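Local coordinates for FERM, ARHGEF and pleckstrin domain-containing protein 2 (Mus musculus, PDB 6D2K) that activates RAC1 as a guanine nucleotide exchange factor and carries a FERM domain, the part described here, that serves in membrane targeting, at residues A[145-148]-A[149-153]; A[173-176]-A[177-180]. All coordinates share one frame; numbering follows the deposited sequence.

Contact 1 (A[145-148]-A[149-153])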
# COMPACT_ATOMS: atom_id res chain seq x y z
N ARG A 145 -21.31 -0.84 19.00
CA ARG A 145 -20.45 -1.36 20.06
C ARG A 145 -20.15 -2.84 19.89
O ARG A 145 -19.02 -3.28 20.09
CB ARG A 145 -21.05 -1.08 21.44
CG ARG A 145 -21.12 0.40 21.77
CD ARG A 145 -21.43 0.66 23.23
NE ARG A 145 -21.38 2.08 23.55
CZ ARG A 145 -20.28 2.72 23.95
NH1 ARG A 145 -19.14 2.06 24.10
NH2 ARG A 145 -20.33 4.02 24.22
N GLU A 146 -21.16 -3.63 19.52
CA GLU A 146 -20.91 -5.04 19.28
C GLU A 146 -19.98 -5.25 18.09
O GLU A 146 -19.09 -6.09 18.12
CB GLU A 146 -22.22 -5.83 19.13
CG GLU A 146 -22.99 -5.98 20.43
CD GLU A 146 -24.24 -6.85 20.30
OE1 GLU A 146 -24.47 -7.44 19.22
OE2 GLU A 146 -25.00 -6.95 21.28
N HIS A 147 -20.17 -4.46 17.04
CA HIS A 147 -19.33 -4.60 15.85
C HIS A 147 -17.88 -4.24 16.17
O HIS A 147 -16.97 -4.93 15.75
CB HIS A 147 -19.85 -3.72 14.72
CG HIS A 147 -19.01 -3.79 13.49
ND1 HIS A 147 -19.18 -4.76 12.52
CD2 HIS A 147 -17.99 -3.01 13.06
CE1 HIS A 147 -18.31 -4.57 11.55
NE2 HIS A 147 -17.57 -3.52 11.85
N LEU A 148 -17.70 -3.17 16.93
CA LEU A 148 -16.36 -2.70 17.29
C LEU A 148 -15.67 -3.62 18.30
O LEU A 148 -14.45 -3.57 18.46
CB LEU A 148 -16.43 -1.28 17.83
CG LEU A 148 -16.66 -0.26 16.70
CD1 LEU A 148 -17.09 1.08 17.24
CD2 LEU A 148 -15.40 -0.14 15.85
N LYS A 149 -16.44 -4.46 18.99
CA LYS A 149 -15.82 -5.46 19.85
C LYS A 149 -15.23 -6.62 19.05
O LYS A 149 -14.21 -7.19 19.43
CB LYS A 149 -16.82 -6.00 20.87
CG LYS A 149 -17.20 -5.00 21.94
CD LYS A 149 -18.12 -5.64 22.97
CE LYS A 149 -18.51 -4.65 24.05
NZ LYS A 149 -19.58 -5.20 24.93
N ALA A 150 -15.89 -6.96 17.95
CA ALA A 150 -15.49 -8.12 17.16
C ALA A 150 -14.66 -7.76 15.94
O ALA A 150 -14.13 -8.64 15.26
CB ALA A 150 -16.73 -8.92 16.75
N ASN A 151 -14.53 -6.46 15.64
CA ASN A 151 -13.79 -6.02 14.46
C ASN A 151 -12.82 -4.90 14.79
O ASN A 151 -13.22 -3.85 15.28
CB ASN A 151 -14.75 -5.55 13.36
CG ASN A 151 -15.66 -6.66 12.88
OD1 ASN A 151 -15.33 -7.38 11.95
ND2 ASN A 151 -16.81 -6.78 13.52
N GLU A 152 -11.54 -5.12 14.51
CA GLU A 152 -10.53 -4.11 14.83
C GLU A 152 -10.30 -3.13 13.68
O GLU A 152 -10.13 -3.54 12.53
CB GLU A 152 -9.22 -4.78 15.23
CG GLU A 152 -9.32 -5.56 16.54
CD GLU A 152 -8.01 -5.54 17.32
OE1 GLU A 152 -7.61 -6.60 17.82
OE2 GLU A 152 -7.40 -4.45 17.43
N TYR A 153 -10.30 -1.85 14.02
CA TYR A 153 -9.99 -0.77 13.09
C TYR A 153 -8.69 -0.05 13.46
O TYR A 153 -8.01 0.52 12.60
CB TYR A 153 -11.15 0.24 13.06
CG TYR A 153 -12.39 -0.33 12.40
CD1 TYR A 153 -12.68 -0.04 11.08
CD2 TYR A 153 -13.24 -1.18 13.09
CE1 TYR A 153 -13.79 -0.56 10.47
CE2 TYR A 153 -14.36 -1.71 12.49
CZ TYR A 153 -14.62 -1.40 11.17
OH TYR A 153 -15.74 -1.93 10.55

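Contact 2 (A[173-176]-A[177-180])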
# COMPACT_ATOMS: atom_id res chain seq x y z
N GLY A 173 -28.39 7.47 6.63
CA GLY A 173 -28.83 7.27 5.26
C GLY A 173 -27.79 7.18 4.16
O GLY A 173 -28.14 6.95 3.00
N GLN A 174 -26.52 7.38 4.49
CA GLN A 174 -25.49 7.32 3.45
C GLN A 174 -25.21 5.89 2.95
O GLN A 174 -25.18 4.95 3.73
CB GLN A 174 -24.19 8.01 3.91
CG GLN A 174 -24.35 9.54 3.87
CD GLN A 174 -23.17 10.29 4.46
OE1 GLN A 174 -22.01 9.84 4.37
NE2 GLN A 174 -23.45 11.45 5.04
N THR A 175 -25.03 5.76 1.65
CA THR A 175 -24.86 4.45 1.04
C THR A 175 -23.42 3.97 1.22
O THR A 175 -22.55 4.75 1.58
CB THR A 175 -25.18 4.50 -0.45
OG1 THR A 175 -24.20 5.31 -1.13
CG2 THR A 175 -26.59 5.09 -0.71
N PRO A 176 -23.16 2.69 0.95
CA PRO A 176 -21.77 2.24 1.01
C PRO A 176 -20.88 3.00 0.02
O PRO A 176 -19.75 3.33 0.39
CB PRO A 176 -21.87 0.76 0.65
CG PRO A 176 -23.27 0.37 1.15
CD PRO A 176 -24.09 1.57 0.73
N ALA A 177 -21.35 3.28 -1.20
CA ALA A 177 -20.53 4.01 -2.18
C ALA A 177 -20.21 5.42 -1.69
O ALA A 177 -19.10 5.92 -1.89
CB ALA A 177 -21.23 4.07 -3.53
N GLU A 178 -21.20 6.07 -1.09
CA GLU A 178 -20.99 7.42 -0.57
C GLU A 178 -19.97 7.40 0.55
O GLU A 178 -19.12 8.29 0.64
CB GLU A 178 -22.30 8.02 -0.05
CG GLU A 178 -23.33 8.31 -1.11
CD GLU A 178 -24.66 8.75 -0.53
OE1 GLU A 178 -25.33 9.60 -1.16
OE2 GLU A 178 -25.06 8.24 0.53
N SER A 179 -20.08 6.37 1.39
CA SER A 179 -19.20 6.21 2.54
C SER A 179 -17.77 5.95 2.09
O SER A 179 -16.85 6.54 2.64
CB SER A 179 -19.69 5.08 3.45
OG SER A 179 -21.03 5.32 3.84
N ASP A 180 -17.59 5.08 1.10
CA ASP A 180 -16.26 4.82 0.56
C ASP A 180 -15.69 6.12 -0.00
O ASP A 180 -14.52 6.42 0.18
CB ASP A 180 -16.32 3.81 -0.59
CG ASP A 180 -16.65 2.40 -0.13
OD1 ASP A 180 -16.94 1.58 -1.01
OD2 ASP A 180 -16.63 2.12 1.09

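Contact 1 (A[145-148]-A[149-153])
H147 and N151 meet twice at the end of helix 141-150, once through the backbone and once ring against amide. The carbonyl oxygen of H147 takes a nearly straight bond from the N151 side chain, ND2 to O 2.9 Å with 165° at the hydrogen, and the donor is tilted a little from the carbonyl plane. Weak bonds from the backbone N of A150 and of N151 reach the same oxygen, so three N-H groups share one acceptor. The bond keeps the N151 amide flat over one face of the imidazole, planes 16° apart, with N151 CB forming a CH-pi contact 4.1 Å from the ring centroid of H147. This is a helix C-terminus: N151 is the first residue to leave helical backbone angles, and the weak K149 N to R145 O and A150 N to E146 O bonds belong to the last turn of this FERM central-domain helix. A chi1 of 178° swings the H147 ring away from its own backbone N, and the ring then presents an edge to Y153, where NE2 and OH share a 2.8 Å hydrogen bond. L148 CD2 packs 3.7 Å from CD2 of the Y153 ring. Beyond the turn, Q157 receives the Y153 N-H and donates to N151 O.

Contact 2 (A[173-176]-A[177-180])
T175 and E178 exchange hydrogen bonds across the first turn of helix 176-187 and form a capping box, a worked example of how a helix start supplies partners for its own N-H groups. T175 is the N-cap. Its OG1 accepts from the backbone N of E178 at 3.1 Å, with 161° at the hydrogen. In return, E178 OE2 accepts the backbone N-H of T175 at 2.7 Å; the donor meets the anti side of the carboxylate, 27° out of its plane. The T175 torsion (chi1 66°) sets OG1 between its own backbone N and carbonyl carbon, facing the helix start, while the E178 chain, extended beyond CG, reaches back to the T175 backbone. Being at a helix N-terminus probably favours the negative charge of E178.

The second group of bonds converges on main-chain carbonyls. T175 O is gripped by two donors of S179, backbone N at 3.0 Å and hydroxyl OG at 2.8 Å, which arrive from opposite faces of the carbonyl plane. The N-H bond lies nearer that plane, whereas the hydroxyl sits above it. One residue on, P176 O receives the backbone N of D180 at 2.9 Å, continuing the helical pattern.

Van der Waals contacts fill in around these bonds. The E178 CG methylene lies 3.1 Å from T175 OG1, and the Q174 chain stands roughly perpendicular to that of E178, its amide plane turned nearly at right angles to the carboxylate. Outside the turn, Q133 of helix 121-136 donates to Q174 O, and D180 touches Y102 and A105 of helix 98-113. At the edge of the box, the T175 methyl CG2 rests 3.7 Å from E178 OE2.

How the contacts relate
Both contacts belong to the helical central domain of the FERM module, and they finish opposite kinds of helix end by local bonds: contact 1 at the C-terminus of helix 141-150, contact 2 at the N-terminus of helix 176-187. Contact 1 comes first along the chain, with helix 161-168 between the two. Their centres are 19 Å apart and their nearest atoms about 10 Å, so they do not touch. Helix 121-136 bridges them, meeting H147 and Y153 from contact 1 and Q174, S179 and D180 from contact 2, and helix 98-113 also borders both. Each helix end is thus settled locally while sharing neighbours in one bundle.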